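Local coordinates for protein farnesyl diphosphate phosphatase YisP (Bacillus subtilis subsp. subtilis, PDB 3WE9) that hydrolyses farnesyl diphosphate to farnesol and diphosphate, supporting biofilm formation, and belongs to the phytoene/squalene synthase family, at residues L36-K39 with Q40-S44; K85-D88 with H89-T93; M135-P138 with I139-R143; E218-D221 with A222-L225; F226-Y229 with S230-T233. All blocks are in the same frame, centred on the assembly; numbering follows the deposited sequence.

Contact 1 of 5, residues L36-K39 with Q40-S44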
# COMPACT_ATOMS: atom_id res chain seq x y z
N LEU A 36 -3.35 -1.45 -16.15
CA LEU A 36 -2.08 -1.23 -16.83
C LEU A 36 -1.93 -2.20 -18.01
O LEU A 36 -2.52 -3.28 -18.02
CB LEU A 36 -0.92 -1.47 -15.87
CG LEU A 36 -0.67 -0.49 -14.71
CD1 LEU A 36 0.33 -1.10 -13.74
CD2 LEU A 36 -0.16 0.84 -15.26
N PRO A 37 -1.13 -1.81 -19.03
CA PRO A 37 -0.92 -2.69 -20.17
C PRO A 37 -0.25 -3.94 -19.59
O PRO A 37 0.40 -3.86 -18.55
CB PRO A 37 0.02 -1.88 -21.06
CG PRO A 37 -0.42 -0.47 -20.80
CD PRO A 37 -0.59 -0.46 -19.29
N LEU A 38 -0.40 -5.07 -20.27
CA LEU A 38 0.15 -6.34 -19.79
C LEU A 38 1.59 -6.29 -19.27
O LEU A 38 1.86 -6.73 -18.15
CB LEU A 38 0.04 -7.40 -20.89
CG LEU A 38 0.46 -8.81 -20.48
CD1 LEU A 38 -0.33 -9.25 -19.25
CD2 LEU A 38 0.24 -9.78 -21.64
N LYS A 39 2.51 -5.77 -20.08
CA LYS A 39 3.91 -5.72 -19.66
C LYS A 39 4.08 -5.00 -18.32
O LYS A 39 4.74 -5.51 -17.42
CB LYS A 39 4.76 -5.03 -20.73
CG LYS A 39 6.25 -5.10 -20.44
CD LYS A 39 7.07 -4.32 -21.46
CE LYS A 39 7.02 -4.97 -22.83
NZ LYS A 39 7.74 -4.13 -23.84
N GLN A 40 3.49 -3.82 -18.19
CA GLN A 40 3.58 -3.07 -16.95
C GLN A 40 2.84 -3.79 -15.81
O GLN A 40 3.33 -3.86 -14.68
CB GLN A 40 3.00 -1.66 -17.14
CG GLN A 40 3.92 -0.69 -17.88
CD GLN A 40 3.83 -0.78 -19.40
OE1 GLN A 40 3.22 -1.70 -19.94
NE2 GLN A 40 4.44 0.17 -20.08
N ARG A 41 1.66 -4.32 -16.12
CA ARG A 41 0.83 -5.03 -15.14
C ARG A 41 1.60 -6.17 -14.47
O ARG A 41 1.69 -6.25 -13.24
CB ARG A 41 -0.41 -5.59 -15.83
CG ARG A 41 -1.44 -6.26 -14.91
CD ARG A 41 -2.51 -6.95 -15.75
NE ARG A 41 -2.98 -6.09 -16.83
CZ ARG A 41 -3.39 -6.52 -18.02
NH1 ARG A 41 -3.40 -7.82 -18.29
NH2 ARG A 41 -3.78 -5.66 -18.94
N GLN A 42 2.16 -7.04 -15.30
CA GLN A 42 2.92 -8.18 -14.78
C GLN A 42 4.12 -7.73 -13.98
O GLN A 42 4.45 -8.32 -12.95
CB GLN A 42 3.32 -9.10 -15.94
CG GLN A 42 2.11 -9.77 -16.57
CD GLN A 42 2.46 -10.87 -17.54
OE1 GLN A 42 1.64 -11.74 -17.84
NE2 GLN A 42 3.69 -10.84 -18.05
N ALA A 43 4.78 -6.66 -14.44
CA ALA A 43 5.93 -6.13 -13.73
C ALA A 43 5.49 -5.68 -12.33
O ALA A 43 6.18 -5.91 -11.35
CB ALA A 43 6.52 -4.94 -14.50
N SER A 44 4.33 -5.04 -12.26
CA SER A 44 3.80 -4.57 -10.98
C SER A 44 3.52 -5.76 -10.06
O SER A 44 3.75 -5.68 -8.86
CB SER A 44 2.53 -3.76 -11.19
OG SER A 44 2.82 -2.55 -11.86

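Contact 2 of 5, residues K85-D88 with H89-T93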
# COMPACT_ATOMS: atom_id res chain seq x y z
N LYS A 85 12.85 -15.10 -11.16
CA LYS A 85 12.97 -15.07 -12.61
C LYS A 85 12.13 -13.92 -13.17
O LYS A 85 12.60 -13.15 -14.01
CB LYS A 85 12.50 -16.40 -13.21
CG LYS A 85 13.13 -17.62 -12.56
CD LYS A 85 12.52 -18.91 -13.09
CE LYS A 85 12.88 -20.09 -12.19
NZ LYS A 85 12.29 -21.37 -12.66
N ALA A 86 10.89 -13.83 -12.71
CA ALA A 86 9.98 -12.78 -13.16
C ALA A 86 10.43 -11.43 -12.64
O ALA A 86 10.29 -10.41 -13.32
CB ALA A 86 8.56 -13.08 -12.69
N PHE A 87 10.98 -11.42 -11.43
CA PHE A 87 11.45 -10.17 -10.84
C PHE A 87 12.66 -9.61 -11.58
O PHE A 87 12.74 -8.40 -11.80
CB PHE A 87 11.80 -10.38 -9.36
CG PHE A 87 12.17 -9.12 -8.65
CD1 PHE A 87 13.49 -8.68 -8.62
CD2 PHE A 87 11.19 -8.34 -8.04
CE1 PHE A 87 13.83 -7.49 -7.99
CE2 PHE A 87 11.51 -7.14 -7.42
CZ PHE A 87 12.84 -6.72 -7.39
N ASP A 88 13.59 -10.48 -11.97
CA ASP A 88 14.76 -10.02 -12.71
C ASP A 88 14.31 -9.50 -14.07
O ASP A 88 14.86 -8.52 -14.58
CB ASP A 88 15.76 -11.15 -12.92
CG ASP A 88 16.91 -10.73 -13.84
OD1 ASP A 88 17.66 -9.79 -13.48
OD2 ASP A 88 17.07 -11.34 -14.92
N HIS A 89 13.32 -10.16 -14.67
CA HIS A 89 12.82 -9.74 -15.96
C HIS A 89 12.25 -8.33 -15.85
O HIS A 89 12.56 -7.45 -16.67
CB HIS A 89 11.72 -10.68 -16.46
CG HIS A 89 11.10 -10.24 -17.75
ND1 HIS A 89 11.66 -10.51 -18.98
CD2 HIS A 89 9.99 -9.50 -18.00
CE1 HIS A 89 10.92 -9.96 -19.93
NE2 HIS A 89 9.91 -9.34 -19.36
N ALA A 90 11.41 -8.11 -14.84
CA ALA A 90 10.79 -6.80 -14.62
C ALA A 90 11.86 -5.75 -14.38
O ALA A 90 11.80 -4.63 -14.90
CB ALA A 90 9.85 -6.87 -13.42
N TYR A 91 12.86 -6.13 -13.59
CA TYR A 91 13.97 -5.25 -13.25
C TYR A 91 14.71 -4.76 -14.50
O TYR A 91 15.00 -3.57 -14.64
CB TYR A 91 14.94 -5.99 -12.34
CG TYR A 91 15.95 -5.09 -11.67
CD1 TYR A 91 15.65 -4.45 -10.47
CD2 TYR A 91 17.20 -4.88 -12.24
CE1 TYR A 91 16.57 -3.61 -9.85
CE2 TYR A 91 18.14 -4.05 -11.63
CZ TYR A 91 17.81 -3.42 -10.43
OH TYR A 91 18.73 -2.60 -9.81
N ARG A 92 15.01 -5.70 -15.40
CA ARG A 92 15.73 -5.39 -16.62
C ARG A 92 14.86 -4.69 -17.67
O ARG A 92 15.34 -3.88 -18.46
CB ARG A 92 16.32 -6.67 -17.21
CG ARG A 92 17.46 -7.27 -16.41
CD ARG A 92 17.78 -8.67 -16.90
NE ARG A 92 17.56 -8.75 -18.34
CZ ARG A 92 16.65 -9.53 -18.91
NH1 ARG A 92 15.87 -10.31 -18.18
NH2 ARG A 92 16.51 -9.50 -20.23
N THR A 93 13.58 -5.01 -17.67
CA THR A 93 12.65 -4.43 -18.63
C THR A 93 12.33 -2.97 -18.35
O THR A 93 12.24 -2.16 -19.29
CB THR A 93 11.34 -5.23 -18.66
OG1 THR A 93 11.62 -6.61 -18.95
CG2 THR A 93 10.39 -4.67 -19.71

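Contact 3 of 5, residues M135-P138 with I139-R143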
# COMPACT_ATOMS: atom_id res chain seq x y z
N MET A 135 9.47 1.91 -5.98
CA MET A 135 9.77 0.69 -6.73
C MET A 135 8.98 0.69 -8.04
O MET A 135 9.50 0.35 -9.10
CB MET A 135 9.34 -0.55 -5.95
CG MET A 135 10.12 -0.87 -4.69
SD MET A 135 9.34 -2.29 -3.90
CE MET A 135 9.68 -1.93 -2.14
N LEU A 136 7.70 1.06 -7.93
CA LEU A 136 6.79 1.08 -9.07
C LEU A 136 6.88 2.26 -10.03
O LEU A 136 6.39 2.16 -11.15
CB LEU A 136 5.35 1.01 -8.55
CG LEU A 136 4.94 -0.24 -7.77
CD1 LEU A 136 3.54 -0.03 -7.21
CD2 LEU A 136 4.98 -1.47 -8.66
N LEU A 137 7.50 3.35 -9.59
CA LEU A 137 7.59 4.55 -10.43
C LEU A 137 7.98 4.33 -11.89
O LEU A 137 7.30 4.81 -12.80
CB LEU A 137 8.54 5.57 -9.79
CG LEU A 137 8.65 6.94 -10.48
CD1 LEU A 137 7.27 7.58 -10.57
CD2 LEU A 137 9.61 7.83 -9.71
N PRO A 138 9.09 3.61 -12.13
CA PRO A 138 9.52 3.36 -13.52
C PRO A 138 8.50 2.59 -14.35
O PRO A 138 8.51 2.65 -15.58
CB PRO A 138 10.83 2.59 -13.34
CG PRO A 138 11.33 3.07 -12.01
CD PRO A 138 10.08 3.08 -11.18
N ILE A 139 7.63 1.85 -13.67
CA ILE A 139 6.60 1.07 -14.35
C ILE A 139 5.40 1.97 -14.68
O ILE A 139 4.79 1.84 -15.74
CB ILE A 139 6.14 -0.10 -13.45
CG1 ILE A 139 7.31 -1.07 -13.23
CG2 ILE A 139 4.95 -0.82 -14.09
CD1 ILE A 139 7.04 -2.19 -12.24
N LEU A 140 5.09 2.89 -13.78
CA LEU A 140 3.96 3.80 -13.96
C LEU A 140 4.24 4.91 -14.97
O LEU A 140 3.32 5.43 -15.60
CB LEU A 140 3.58 4.42 -12.61
CG LEU A 140 3.28 3.40 -11.51
CD1 LEU A 140 3.05 4.12 -10.17
CD2 LEU A 140 2.06 2.59 -11.91
N THR A 141 5.50 5.29 -15.13
CA THR A 141 5.82 6.35 -16.07
C THR A 141 7.22 6.27 -16.64
O THR A 141 8.18 6.04 -15.92
CB THR A 141 5.65 7.76 -15.44
OG1 THR A 141 5.88 8.76 -16.44
CG2 THR A 141 6.64 7.97 -14.31
N ARG A 142 7.31 6.47 -17.95
CA ARG A 142 8.57 6.43 -18.67
C ARG A 142 9.23 7.81 -18.81
O ARG A 142 10.45 7.91 -18.89
CB ARG A 142 8.37 5.81 -20.06
CG ARG A 142 7.18 6.39 -20.85
CD ARG A 142 7.34 6.09 -22.35
NE ARG A 142 6.16 6.42 -23.14
CZ ARG A 142 5.21 5.55 -23.48
NH1 ARG A 142 5.31 4.28 -23.09
NH2 ARG A 142 4.17 5.93 -24.21
N ARG A 143 8.42 8.86 -18.84
CA ARG A 143 8.96 10.21 -19.00
C ARG A 143 9.05 11.08 -17.74
O ARG A 143 10.09 11.11 -17.07
CB ARG A 143 8.18 10.97 -20.08
CG ARG A 143 8.27 10.32 -21.46
CD ARG A 143 7.58 11.13 -22.55
NE ARG A 143 7.69 10.47 -23.85
CZ ARG A 143 8.84 10.31 -24.50
NH1 ARG A 143 9.98 10.77 -23.99
NH2 ARG A 143 8.85 9.67 -25.67

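Contact 4 of 5, residues E218-D221 with A222-L225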
# COMPACT_ATOMS: atom_id res chain seq x y z
N GLU A 218 -2.44 14.63 -2.28
CA GLU A 218 -1.19 15.04 -2.91
C GLU A 218 -0.99 14.30 -4.23
O GLU A 218 -0.56 14.87 -5.23
CB GLU A 218 -0.05 14.71 -1.95
CG GLU A 218 1.28 15.34 -2.25
CD GLU A 218 2.17 15.31 -1.03
OE1 GLU A 218 3.20 14.59 -1.05
OE2 GLU A 218 1.84 15.99 -0.04
N CYS A 219 -1.30 13.01 -4.23
CA CYS A 219 -1.17 12.20 -5.44
C CYS A 219 -2.31 12.55 -6.39
O CYS A 219 -2.16 12.51 -7.60
CB CYS A 219 -1.21 10.71 -5.10
SG CYS A 219 -1.06 9.64 -6.55
N GLN A 220 -3.46 12.88 -5.81
CA GLN A 220 -4.64 13.25 -6.58
C GLN A 220 -4.32 14.48 -7.42
O GLN A 220 -4.70 14.56 -8.60
CB GLN A 220 -5.81 13.55 -5.64
CG GLN A 220 -7.10 13.97 -6.34
CD GLN A 220 -7.76 12.83 -7.10
OE1 GLN A 220 -7.97 11.75 -6.56
NE2 GLN A 220 -8.12 13.09 -8.36
N ASP A 221 -3.63 15.45 -6.82
CA ASP A 221 -3.27 16.67 -7.53
C ASP A 221 -2.33 16.41 -8.72
O ASP A 221 -2.34 17.15 -9.70
CB ASP A 221 -2.59 17.68 -6.60
CG ASP A 221 -3.50 18.17 -5.49
OD1 ASP A 221 -4.73 18.27 -5.70
OD2 ASP A 221 -2.98 18.47 -4.39
N ALA A 222 -1.52 15.36 -8.62
CA ALA A 222 -0.57 15.03 -9.68
C ALA A 222 -1.11 13.98 -10.65
O ALA A 222 -0.40 13.55 -11.57
CB ALA A 222 0.74 14.55 -9.07
N LEU A 223 -2.36 13.57 -10.45
CA LEU A 223 -2.99 12.56 -11.29
C LEU A 223 -2.94 12.85 -12.80
O LEU A 223 -2.67 11.95 -13.60
CB LEU A 223 -4.44 12.34 -10.85
CG LEU A 223 -5.24 11.28 -11.60
CD1 LEU A 223 -4.53 9.93 -11.50
CD2 LEU A 223 -6.65 11.19 -11.02
N PRO A 224 -3.22 14.10 -13.21
CA PRO A 224 -3.20 14.44 -14.64
C PRO A 224 -1.82 14.32 -15.30
O PRO A 224 -1.72 14.25 -16.52
CB PRO A 224 -3.72 15.88 -14.67
CG PRO A 224 -4.57 15.97 -13.43
CD PRO A 224 -3.74 15.24 -12.42
N LEU A 225 -0.77 14.30 -14.48
CA LEU A 225 0.60 14.20 -15.00
C LEU A 225 1.02 12.78 -15.38
O LEU A 225 1.97 12.60 -16.13
CB LEU A 225 1.60 14.74 -13.98
CG LEU A 225 1.48 16.22 -13.60
CD1 LEU A 225 2.55 16.55 -12.58
CD2 LEU A 225 1.63 17.09 -14.85

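Contact 5 of 5, residues F226-Y229 with S230-T233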
# COMPACT_ATOMS: atom_id res chain seq x y z
N PHE A 226 0.34 11.78 -14.84
CA PHE A 226 0.68 10.40 -15.17
C PHE A 226 0.27 10.11 -16.60
O PHE A 226 -0.71 10.67 -17.09
CB PHE A 226 -0.06 9.43 -14.24
CG PHE A 226 0.59 9.26 -12.90
CD1 PHE A 226 1.63 8.35 -12.73
CD2 PHE A 226 0.17 10.02 -11.81
CE1 PHE A 226 2.25 8.19 -11.49
CE2 PHE A 226 0.78 9.87 -10.56
CZ PHE A 226 1.82 8.96 -10.40
N PRO A 227 1.01 9.23 -17.30
CA PRO A 227 0.63 8.93 -18.68
C PRO A 227 -0.73 8.24 -18.69
O PRO A 227 -1.10 7.58 -17.71
CB PRO A 227 1.77 8.01 -19.15
CG PRO A 227 2.22 7.34 -17.88
CD PRO A 227 2.21 8.48 -16.89
N GLN A 228 -1.48 8.39 -19.78
CA GLN A 228 -2.80 7.78 -19.86
C GLN A 228 -2.82 6.29 -19.53
O GLN A 228 -3.76 5.81 -18.89
CB GLN A 228 -3.41 8.00 -21.25
CG GLN A 228 -3.70 9.45 -21.57
CD GLN A 228 -4.86 10.03 -20.76
OE1 GLN A 228 -4.92 11.24 -20.53
NE2 GLN A 228 -5.78 9.17 -20.35
N TYR A 229 -1.79 5.55 -19.94
CA TYR A 229 -1.78 4.12 -19.67
C TYR A 229 -1.74 3.74 -18.19
O TYR A 229 -2.07 2.61 -17.85
CB TYR A 229 -0.63 3.42 -20.43
CG TYR A 229 0.79 3.74 -19.98
CD1 TYR A 229 1.34 3.15 -18.84
CD2 TYR A 229 1.60 4.59 -20.74
CE1 TYR A 229 2.66 3.40 -18.46
CE2 TYR A 229 2.91 4.85 -20.37
CZ TYR A 229 3.45 4.26 -19.24
OH TYR A 229 4.75 4.54 -18.89
N SER A 230 -1.37 4.67 -17.31
CA SER A 230 -1.33 4.35 -15.88
C SER A 230 -2.24 5.21 -14.99
O SER A 230 -2.32 5.01 -13.78
CB SER A 230 0.12 4.41 -15.35
OG SER A 230 0.66 5.72 -15.41
N GLN A 231 -2.95 6.16 -15.60
CA GLN A 231 -3.85 7.04 -14.85
C GLN A 231 -5.02 6.31 -14.19
O GLN A 231 -5.36 6.59 -13.04
CB GLN A 231 -4.42 8.15 -15.74
CG GLN A 231 -3.44 9.24 -16.07
CD GLN A 231 -4.11 10.46 -16.67
OE1 GLN A 231 -3.44 11.44 -17.02
NE2 GLN A 231 -5.43 10.42 -16.79
N LYS A 232 -5.64 5.40 -14.93
CA LYS A 232 -6.76 4.66 -14.37
C LYS A 232 -6.31 3.82 -13.19
O LYS A 232 -7.08 3.60 -12.25
CB LYS A 232 -7.40 3.77 -15.44
CG LYS A 232 -8.07 4.56 -16.55
CD LYS A 232 -8.75 3.67 -17.57
CE LYS A 232 -10.01 3.03 -17.01
NZ LYS A 232 -10.80 2.39 -18.10
N THR A 233 -5.07 3.36 -13.23
CA THR A 233 -4.52 2.56 -12.14
C THR A 233 -4.30 3.42 -10.90
O THR A 233 -4.62 3.01 -9.79
CB THR A 233 -3.19 1.88 -12.56
OG1 THR A 233 -3.47 0.80 -13.46
CG2 THR A 233 -2.43 1.34 -11.34
O HOH W 1 -3.84 2.32 -15.72

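Contact 1 of 5, residues L36-K39 with Q40-S44
The guanidinium of R41 reaches back across the start of its helix to the carbonyl of L36. NH2 of R41 donates to O of L36 at 2.8 Å, with the acceptor about 21° out of the guanidinium plane and an N-H...O angle of 139°, and NE of R41 adds a weak bond to the same oxygen. One face of the group lies against the backbone of L38, whose CA sits over its centre. The CD1 methyl of L38 meets both NH1 of R41 and, at 3.5 Å, OE1 of Q42. OE1 of Q40 folds back to 3.4 Å from CB of P37, because the Q40 chain bends at chi2 (84°). L36 turns inward, and its CD1 methyl packs 3.4 Å from OG of S44, a hydroxyl that itself donates to O of Q40.

This is the N-terminus of helix 38-54 in the all-helical squalene/phytoene synthase fold, with P37 in the N-cap position. The first turn is closed by nearly straight backbone bonds, R41 N to O of P37 at 2.8 Å and Q42 N to O of L38. Replacing R41 by an alanine would probably leave the L36 carbonyl without its side-chain donors and let the segment ahead of the helix move more freely.

Farther out, L36 packs on S230 and T233 of helix 228-250, and P37 and Q40 on Y229. A43 and S44 rest on I139 of helix 118-140, while Q42 faces Y15 and Q16 of helix 6-25.

Contact 2 of 5, residues K85-D88 with H89-T93
D88 and R92 meet one helical turn apart because their chains set off differently: CG of D88 lies anti to the backbone N (chi1 173°), which sends the carboxylate toward the following turn, whereas CG of R92 stands beside its own N and the chain then bends at chi3. The carboxylate thereby comes across the aliphatic part of the arginine at an angle, OD2 of D88 reaching to 3.4 Å from CD of R92. The ion pair is long, 3.6 Å between OD2 of D88 and NH1 of R92, with OD2 at the edge of the guanidinium and the two flat groups inclined by 32°. Charge attraction on this exposed flank is therefore probably modest.

F87 and Y91, also four residues apart, touch lightly, CE1 of F87 lying 4.3 Å from CD1 of Y91. The F87 ring has further aromatic partners in F101, which it meets edge-to-face, and F50. At the end of the segment OG1 of T93 donates to O of H89 at 2.6 Å, sharing that carbonyl with the backbone N of T93.

A86 and A90 present small side chains to helix 6-25, where both touch Y15, and A90 also meets A43 of helix 38-54. Regular i to i+4 backbone bonds, such as Y91 N to O of F87 at 2.9 Å, identify an alpha-helix with a small, buried alanine face and a charged outer one, an amphipathic member of the all-helical squalene/phytoene synthase fold.

Contact 3 of 5, residues M135-P138 with I139-R143
L137 and T141 lie side by side and point the same way, CD1 of the leucine 3.8 Å from CG2 of the threonine. The contact depends on both conformations. CG of L137 is anti to its backbone N (chi1 -175°), carrying the isobutyl group toward the chain end, while T141 keeps OG1 anti to N and thus sets its methyl between N and the carbonyl carbon, where CG2 also comes to 3.6 Å from O of L137.

L136 takes the other common leucine shape, CG beside the backbone N (chi1 -62°), and its two neighbours on the next turn share that bias. Its CD2 branch crosses the end of I139 at an angle, 4.2 Å from CD1, and its CB meets CD1 of L140 at the same distance. I139 and L140 thus touch different parts of one side chain.

These residues form the C-terminal end of helix 118-140 in the all-helical squalene/phytoene synthase fold, and T141 is the first to leave helical angles. P138 has no N-H to give to the preceding turn, and the helix is kinked there. O of L136 receives two donors, N of L140 at 3.0 Å and N of I139 at 2.8 Å, the latter from above the carbonyl plane. T141 N closes the last turn on O of L137.

Around this end, L136 packs on V47 of helix 38-54, and a triethylene glycol, probably from the crystallisation liquor, also lies about 4 Å from the L136 side chain. P138 and I139 both touch L96. L137 meets K149 and A152 of helix 145-165, and T141 rests on L148 of the same helix.

Contact 4 of 5, residues E218-D221 with A222-L225
Q220 and L223 meet where helix 199-221 gives way to a short 3-10 segment, 223-225, at the turn leading to helix 228-250 of the all-helical squalene/phytoene synthase fold.

The backbone bonds record this change, spanning three residues instead of four. N of L223 donates to O of Q220 at 3.1 Å, approaching from far above the carbonyl plane, 71° out of it, and N of A222 makes a weak bond to O of C219. L225 N continues the tighter winding with a bond to O of A222. P224 brings no N-H; its CD rests 3.6 Å from O of D221.

Among polar side chains, OE1 of Q220 is hydrogen-bonded to NH1 of R242 and OE1 of E218 to OG of S154, so both oxygens are tied to neighbouring helices, 228-250 and 145-165.

Apolar packing directs C219 and L223 onto V234 of helix 228-250, and A222 onto A151 of helix 145-165. Within the turn, Q220 and L223 run alongside each other in the same direction. Both have CG anti to the backbone N, and a bend at chi2 of Q220 (70°) swings its amide over, placing NE2 of Q220 3.6 Å from the CD2 methyl of L223.

Contact 5 of 5, residues F226-Y229 with S230-T233
S230 packs against F226 and P227, the two residues ahead of the helix, on the tight side of this contact. Its OG, held between the backbone N and the carbonyl carbon (chi1 65°), lies 3.3 Å from CG of P227 and 3.9 Å from CD1 of F226, and it is hydrogen-bonded to O of L140 in helix 118-140. CG of P227 also lies over one face of the Y229 ring. N of S230 closes the turn on O of P227 at 2.9 Å.

The outer side is looser. Q228 and Q231 cross with their amide planes 48° apart, and the bonds from N of Q231 to O of P227 and O of Q228 are weak. CG of Q231 packs 3.8 Å from CB of F226 and lies 3.2 Å from O of F226. Were Q231 an alanine, CB and O of F226 would probably lose this cover and a gap open beside Q228.

One water donates both to O of Y229 (2.8 Å) and to OG1 of T233. The chemistry is consistent with a start of helix 228-250 held less by its own backbone bonds than by proline packing, a serine tie to another helix and a water bridge.

Overall arrangement
All five contacts are local, on helix ends or along a helix. Contact 3 is the buried one; contacts 1, 2 and 5 are partly buried and contact 4 lies at the surface. Contacts 1 and 5 both begin helices, 38-54 and 228-250, whereas contacts 3 and 4 end others. Contacts 1, 3 and 5 touch one another, their centres 11 to 12 Å apart; contact 2 joins through contact 1 and contact 4 through contact 5. Chemistry follows place: aliphatic packing dominates in contact 3, a long ion pair marks the exposed flank of contact 2, an arginine grips a carbonyl ahead of the helix in contact 1, and a serine of contact 5 bonds the L140 carbonyl.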